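Local coordinates for ABC-type transport system, sugar-family extracellular solute-binding protein (Peptoclostridium difficile 630, PDB 6HNI) that binds tyrosine between its two lobes as the substrate-binding lipoprotein of an ABC transporter, probably for amino-acid uptake, and has adhesive properties, at residues 175-180 against 185-190; 86-91 against 97-102. The protein carries 1 engineered substitution. All coordinates share one frame; numbering follows the deposited sequence. Where two conformers were deposited one is given.

Contact 1 (175-180 against 185-190)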
loop_
_atom_site.group_PDB
_atom_site.type_symbol
_atom_site.label_atom_id
_atom_site.label_comp_id
_atom_site.label_asym_id
_atom_site.label_seq_id
_atom_site.Cartn_x
_atom_site.Cartn_y
_atom_site.Cartn_z
ATOM N N ALA A 175 3.088 -13.979 -6.415
ATOM C CA ALA A 175 2.164 -14.648 -5.476
ATOM C C ALA A 175 0.825 -14.982 -6.122
ATOM O O ALA A 175 0.285 -16.077 -5.896
ATOM C CB ALA A 175 1.973 -13.845 -4.213
ATOM N N LEU A 176 0.305 -14.045 -6.917
ATOM C CA LEU A 176 -0.927 -14.288 -7.639
ATOM C C LEU A 176 -0.808 -15.465 -8.605
ATOM O O LEU A 176 -1.700 -16.337 -8.685
ATOM C CB LEU A 176 -1.331 -13.037 -8.397
ATOM C CG LEU A 176 -2.577 -13.135 -9.223
ATOM C CD1 LEU A 176 -3.785 -13.462 -8.409
ATOM C CD2 LEU A 176 -2.816 -11.823 -9.935
ATOM N N LYS A 177 0.296 -15.490 -9.344
ATOM C CA LYS A 177 0.519 -16.596 -10.292
ATOM C C LYS A 177 0.693 -17.913 -9.569
ATOM O O LYS A 177 0.232 -18.951 -10.065
ATOM C CB LYS A 177 1.689 -16.323 -11.209
ATOM C CG LYS A 177 1.439 -15.188 -12.184
ATOM C CD LYS A 177 2.694 -14.557 -12.716
ATOM C CE LYS A 177 3.327 -15.302 -13.841
ATOM N NZ LYS A 177 4.322 -14.388 -14.492
ATOM N N GLU A 178 1.353 -17.920 -8.406
ATOM C CA GLU A 178 1.488 -19.142 -7.648
ATOM C C GLU A 178 0.126 -19.656 -7.168
ATOM O O GLU A 178 -0.190 -20.864 -7.316
ATOM C CB GLU A 178 2.429 -18.923 -6.447
ATOM C CG GLU A 178 2.586 -20.127 -5.543
ATOM C CD GLU A 178 3.486 -21.204 -6.134
ATOM O OE1 GLU A 178 3.941 -21.073 -7.308
ATOM O OE2 GLU A 178 3.742 -22.193 -5.411
ATOM N N TYR A 179 -0.694 -18.769 -6.628
ATOM C CA TYR A 179 -2.038 -19.128 -6.222
ATOM C C TYR A 179 -2.850 -19.685 -7.403
ATOM O O TYR A 179 -3.538 -20.696 -7.279
ATOM C CB TYR A 179 -2.754 -17.927 -5.623
ATOM C CG TYR A 179 -4.160 -18.171 -5.115
ATOM C CD1 TYR A 179 -5.225 -18.166 -5.984
ATOM C CD2 TYR A 179 -4.431 -18.327 -3.762
ATOM C CE1 TYR A 179 -6.504 -18.348 -5.544
ATOM C CE2 TYR A 179 -5.717 -18.516 -3.318
ATOM C CZ TYR A 179 -6.753 -18.524 -4.223
ATOM O OH TYR A 179 -8.050 -18.720 -3.844
ATOM N N ALA A 180 -2.756 -19.025 -8.544
ATOM C CA ALA A 180 -3.568 -19.386 -9.717
ATOM C C ALA A 180 -3.184 -20.769 -10.184
ATOM O O ALA A 180 -4.071 -21.559 -10.531
ATOM C CB ALA A 180 -3.337 -18.374 -10.786
ATOM N N PHE A 185 -6.814 -21.247 -11.832
ATOM C CA PHE A 185 -7.061 -19.962 -12.533
ATOM C C PHE A 185 -5.956 -19.680 -13.544
ATOM O O PHE A 185 -4.802 -20.152 -13.406
ATOM C CB PHE A 185 -7.066 -18.802 -11.509
ATOM C CG PHE A 185 -8.163 -18.880 -10.530
ATOM C CD1 PHE A 185 -9.390 -18.351 -10.801
ATOM C CD2 PHE A 185 -7.953 -19.475 -9.307
ATOM C CE1 PHE A 185 -10.426 -18.405 -9.861
ATOM C CE2 PHE A 185 -8.968 -19.579 -8.392
ATOM C CZ PHE A 185 -10.200 -19.024 -8.646
ATOM N N LYS A 186 -6.345 -18.902 -14.550
ATOM C CA LYS A 186 -5.447 -18.281 -15.524
ATOM C C LYS A 186 -5.187 -16.828 -15.096
ATOM O O LYS A 186 -6.092 -16.164 -14.615
ATOM C CB LYS A 186 -6.126 -18.281 -16.898
ATOM C CG LYS A 186 -5.293 -17.686 -18.017
ATOM C CD LYS A 186 -5.853 -18.170 -19.355
ATOM C CE LYS A 186 -5.061 -17.645 -20.523
ATOM N NZ LYS A 186 -5.520 -16.272 -20.828
ATOM N N VAL A 187 -3.973 -16.334 -15.281
ATOM C CA VAL A 187 -3.683 -14.933 -14.981
ATOM C C VAL A 187 -3.278 -14.252 -16.283
ATOM O O VAL A 187 -2.452 -14.785 -17.029
ATOM C CB VAL A 187 -2.521 -14.793 -13.980
ATOM C CG1 VAL A 187 -2.121 -13.332 -13.740
ATOM C CG2 VAL A 187 -2.910 -15.476 -12.701
ATOM N N VAL A 188 -3.854 -13.099 -16.550
ATOM C CA VAL A 188 -3.442 -12.237 -17.663
ATOM C C VAL A 188 -2.824 -10.961 -17.078
ATOM O O VAL A 188 -3.503 -10.217 -16.353
ATOM C CB VAL A 188 -4.648 -11.875 -18.541
ATOM C CG1 VAL A 188 -4.200 -10.998 -19.686
ATOM C CG2 VAL A 188 -5.322 -13.127 -19.067
ATOM N N GLU A 189 -1.543 -10.752 -17.361
ATOM C CA GLU A 189 -0.786 -9.615 -16.857
ATOM C C GLU A 189 -0.742 -8.460 -17.816
ATOM O O GLU A 189 -0.609 -8.694 -19.058
ATOM C CB GLU A 189 0.670 -9.979 -16.603
ATOM C CG GLU A 189 0.904 -11.021 -15.579
ATOM C CD GLU A 189 2.379 -11.377 -15.518
ATOM O OE1 GLU A 189 3.234 -10.490 -15.280
ATOM O OE2 GLU A 189 2.689 -12.550 -15.731
ATOM N N LYS A 190 -0.832 -7.250 -17.281
ATOM C CA LYS A 190 -0.578 -6.056 -18.066
ATOM C C LYS A 190 0.387 -5.164 -17.287
ATOM O O LYS A 190 0.003 -4.392 -16.401
ATOM C CB LYS A 190 -1.877 -5.344 -18.419
ATOM C CG LYS A 190 -1.736 -4.128 -19.312
ATOM C CD LYS A 190 -1.171 -4.512 -20.672
ATOM C CE LYS A 190 -1.170 -3.340 -21.665
ATOM N NZ LYS A 190 -0.295 -3.563 -22.849
#

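Contact 2 (86-91 against 97-102)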
loop_
_atom_site.group_PDB
_atom_site.type_symbol
_atom_site.label_atom_id
_atom_site.label_comp_id
_atom_site.label_asym_id
_atom_site.label_seq_id
_atom_site.Cartn_x
_atom_site.Cartn_y
_atom_site.Cartn_z
ATOM N N ASP A 86 16.656 13.822 12.793
ATOM C CA ASP A 86 16.824 12.777 13.795
ATOM C C ASP A 86 16.179 11.436 13.444
ATOM O O ASP A 86 16.612 10.386 13.889
ATOM C CB ASP A 86 16.263 13.299 15.128
ATOM C CG ASP A 86 17.019 14.517 15.656
ATOM O OD1 ASP A 86 18.170 14.278 16.023
ATOM O OD2 ASP A 86 16.459 15.662 15.605
ATOM N N LEU A 87 15.156 11.508 12.584
ATOM C CA LEU A 87 14.378 10.335 12.186
ATOM C C LEU A 87 13.714 10.685 10.861
ATOM O O LEU A 87 13.214 11.773 10.671
ATOM C CB LEU A 87 13.294 10.042 13.234
ATOM C CG LEU A 87 12.224 8.999 12.869
ATOM C CD1 LEU A 87 12.858 7.656 12.803
ATOM C CD2 LEU A 87 11.116 8.993 13.927
ATOM N N ILE A 88 13.689 9.673 9.980
ATOM C CA ILE A 88 12.911 9.749 8.714
ATOM C C ILE A 88 11.808 8.703 8.714
ATOM O O ILE A 88 12.075 7.561 9.048
ATOM C CB ILE A 88 13.848 9.521 7.535
ATOM C CG1 ILE A 88 14.838 10.666 7.407
ATOM C CG2 ILE A 88 13.024 9.412 6.213
ATOM C CD1 ILE A 88 16.005 10.384 6.482
ATOM N N PHE A 89 10.596 9.151 8.488
ATOM C CA PHE A 89 9.454 8.249 8.339
ATOM C C PHE A 89 9.119 8.229 6.821
ATOM O O PHE A 89 8.784 9.247 6.245
ATOM C CB PHE A 89 8.277 8.803 9.139
ATOM C CG PHE A 89 6.963 8.067 8.985
ATOM C CD1 PHE A 89 6.894 6.673 8.931
ATOM C CD2 PHE A 89 5.796 8.783 8.942
ATOM C CE1 PHE A 89 5.636 6.045 8.752
ATOM C CE2 PHE A 89 4.563 8.163 8.799
ATOM C CZ PHE A 89 4.517 6.785 8.735
ATOM N N ALA A 90 9.248 7.015 6.284
ATOM C CA ALA A 90 9.067 6.820 4.788
ATOM C C ALA A 90 7.826 5.960 4.544
ATOM O O ALA A 90 7.684 4.845 5.065
ATOM C CB ALA A 90 10.327 6.184 4.186
ATOM N N ILE A 91 6.956 6.490 3.661
ATOM C CA ILE A 91 5.675 5.904 3.406
ATOM C C ILE A 91 5.692 5.465 1.934
ATOM O O ILE A 91 5.660 6.322 1.058
ATOM C CB ILE A 91 4.526 6.903 3.654
ATOM C CG1 ILE A 91 4.559 7.435 5.120
ATOM C CG2 ILE A 91 3.179 6.315 3.311
ATOM C CD1 ILE A 91 3.610 8.586 5.270
ATOM N N GLN A 97 12.962 3.293 -0.295
ATOM C CA GLN A 97 14.186 2.992 -1.021
ATOM C C GLN A 97 15.043 4.238 -1.238
ATOM O O GLN A 97 16.279 4.180 -1.085
ATOM C CB GLN A 97 13.897 2.296 -2.376
ATOM C CG GLN A 97 13.415 0.901 -2.177
ATOM C CD GLN A 97 13.156 0.214 -3.525
ATOM O OE1 GLN A 97 12.417 0.761 -4.361
ATOM N NE2 GLN A 97 13.681 -0.996 -3.673
ATOM N N ALA A 98 14.383 5.345 -1.548
ATOM C CA ALA A 98 15.091 6.604 -1.698
ATOM C C ALA A 98 15.776 7.063 -0.378
ATOM O O ALA A 98 16.884 7.509 -0.401
ATOM C CB ALA A 98 14.182 7.678 -2.209
ATOM N N ALA A 99 15.024 6.970 0.726
ATOM C CA ALA A 99 15.550 7.355 2.055
ATOM C C ALA A 99 16.788 6.502 2.366
ATOM O O ALA A 99 17.826 7.023 2.764
ATOM C CB ALA A 99 14.469 7.157 3.081
ATOM N N PHE A 100 16.700 5.188 2.118
ATOM C CA PHE A 100 17.809 4.291 2.366
ATOM C C PHE A 100 19.031 4.582 1.481
ATOM O O PHE A 100 20.184 4.512 1.938
ATOM C CB PHE A 100 17.330 2.839 2.317
ATOM C CG PHE A 100 18.370 1.796 2.682
ATOM C CD1 PHE A 100 18.968 1.785 3.959
ATOM C CD2 PHE A 100 18.736 0.805 1.785
ATOM C CE1 PHE A 100 19.887 0.801 4.290
ATOM C CE2 PHE A 100 19.629 -0.180 2.126
ATOM C CZ PHE A 100 20.203 -0.197 3.382
ATOM N N ASN A 101 18.790 4.933 0.216
ATOM C CA ASN A 101 19.861 5.350 -0.618
ATOM C C ASN A 101 20.525 6.625 -0.122
ATOM O O ASN A 101 21.724 6.777 -0.259
ATOM C CB ASN A 101 19.355 5.560 -2.071
ATOM C CG ASN A 101 18.977 4.265 -2.773
ATOM O OD1 ASN A 101 19.322 3.164 -2.354
ATOM N ND2 ASN A 101 18.287 4.425 -3.888
ATOM N N ALA A 102 19.725 7.546 0.387
ATOM C CA ALA A 102 20.219 8.855 0.830
ATOM C C ALA A 102 21.070 8.804 2.104
ATOM O O ALA A 102 21.975 9.602 2.234
ATOM C CB ALA A 102 19.086 9.822 1.037
#

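Contact 1 (175-180 against 185-190)
Val187 stands at the apolar centre, its two methyls divided between successive turns of the helix. CG1 lies anti to the backbone N (chi1 175°) and meets Leu176 CD2 at 4.2 Å, while CG2, on the other branch, presses against the methyl of Ala180. That second touch is tight: Ala180 CB and Val187 CG2 are 3.5 Å apart, closer than usual for two carbons. Phe185, the residue just before the strand, also reaches Ala180, its CB lying 3.8 Å from Ala180 CB. The Phe185 ring reaches on to Tyr179, where CE2 of Phe185 arrives at the edge of the tyrosine ring, near its plane, 4.0 Å from CE1 of Tyr179.

Polar bonds mark both ends of this apolar row. Where the chain turns back, the backbone N of Phe185 donates to the carbonyl O of Ala180 at 3.1 Å, tying the last turn of the helix to the residue that leads into the strand. Toward the other end, the Lys177 chain bends at chi3 (81°) and crosses the Glu189 side chain at about a right angle, bringing NZ to 2.8 Å from Glu189 OE2. This salt bridge uses the syn side of the carboxylate, with the ammonium 32° out of its plane. Glu189 OE1 is hydrogen-bonded to Tyr162 OH, so each carboxylate oxygen has a partner and the group's rotation is restrained.

Segment 175-180 of helix 167-183 runs roughly antiparallel to strand residues 186-190, as expected for the second half of a beta-alpha-beta crossover that starts from strand 157-163. The strand forms one edge of a parallel sheet, pairing with 157-163, while helix 141-145 packs against Leu176 and Tyr179.

Contact 2 (86-91 against 97-102)
Ile88 places CG2 anti to its own backbone N, with CG1 beside that N (chi1 -67°), and this turns the CG2 branch to the methyl of Ala99. CG2 of Ile88 and CB of Ala99 are 4.1 Å apart. Two residues along the strand, Ala90 points to the same face, and its CB lies 4.4 Å from Ala99 CB. The single methyl of Ala99 therefore meets two strand residues that bracket Phe89, whose side chain leaves from the opposite face and stacks on Phe44. With alanines on both sides at this level, the backbones come near each other: the CA atoms of Ala90 and Ala99 are separated by 7.1 Å.

Strand 87-91, helix 93-102 and strand 108-113 form a beta-alpha-beta unit, and Ala99 also touches Ile108 on the last of these. The side chain of Ala90 is about 10 Å from the bound tyrosine, too far to touch the ligand.

No hydrogen bond or charge joins the two segments, and all three touching residues are buried. Such a contact depends on the fit of small methyl groups and the exclusion of water, without the directional demands of polar bonds.

In the fold
Contacts 1 and 2 occupy opposite sides of the chain's centre, with their own centres about 32 Å apart. Each pairs a helix with a strand of a beta-alpha-beta unit, but contact 2 takes the first strand and the following helix, whereas contact 1 takes the helix and the second strand. Their chemistry differs in step with their place in the sheet. Strand 87-91 is the middle one of five, and its contact is small, buried and wholly apolar. Strand 186-192 lies at a sheet edge, in keeping with the partly buried setting of contact 1, which is larger and whose apolar centre gives way to a salt bridge. The contacts belong to separate parallel sheets, consistent with the two-lobed fold of periplasmic-type binding proteins.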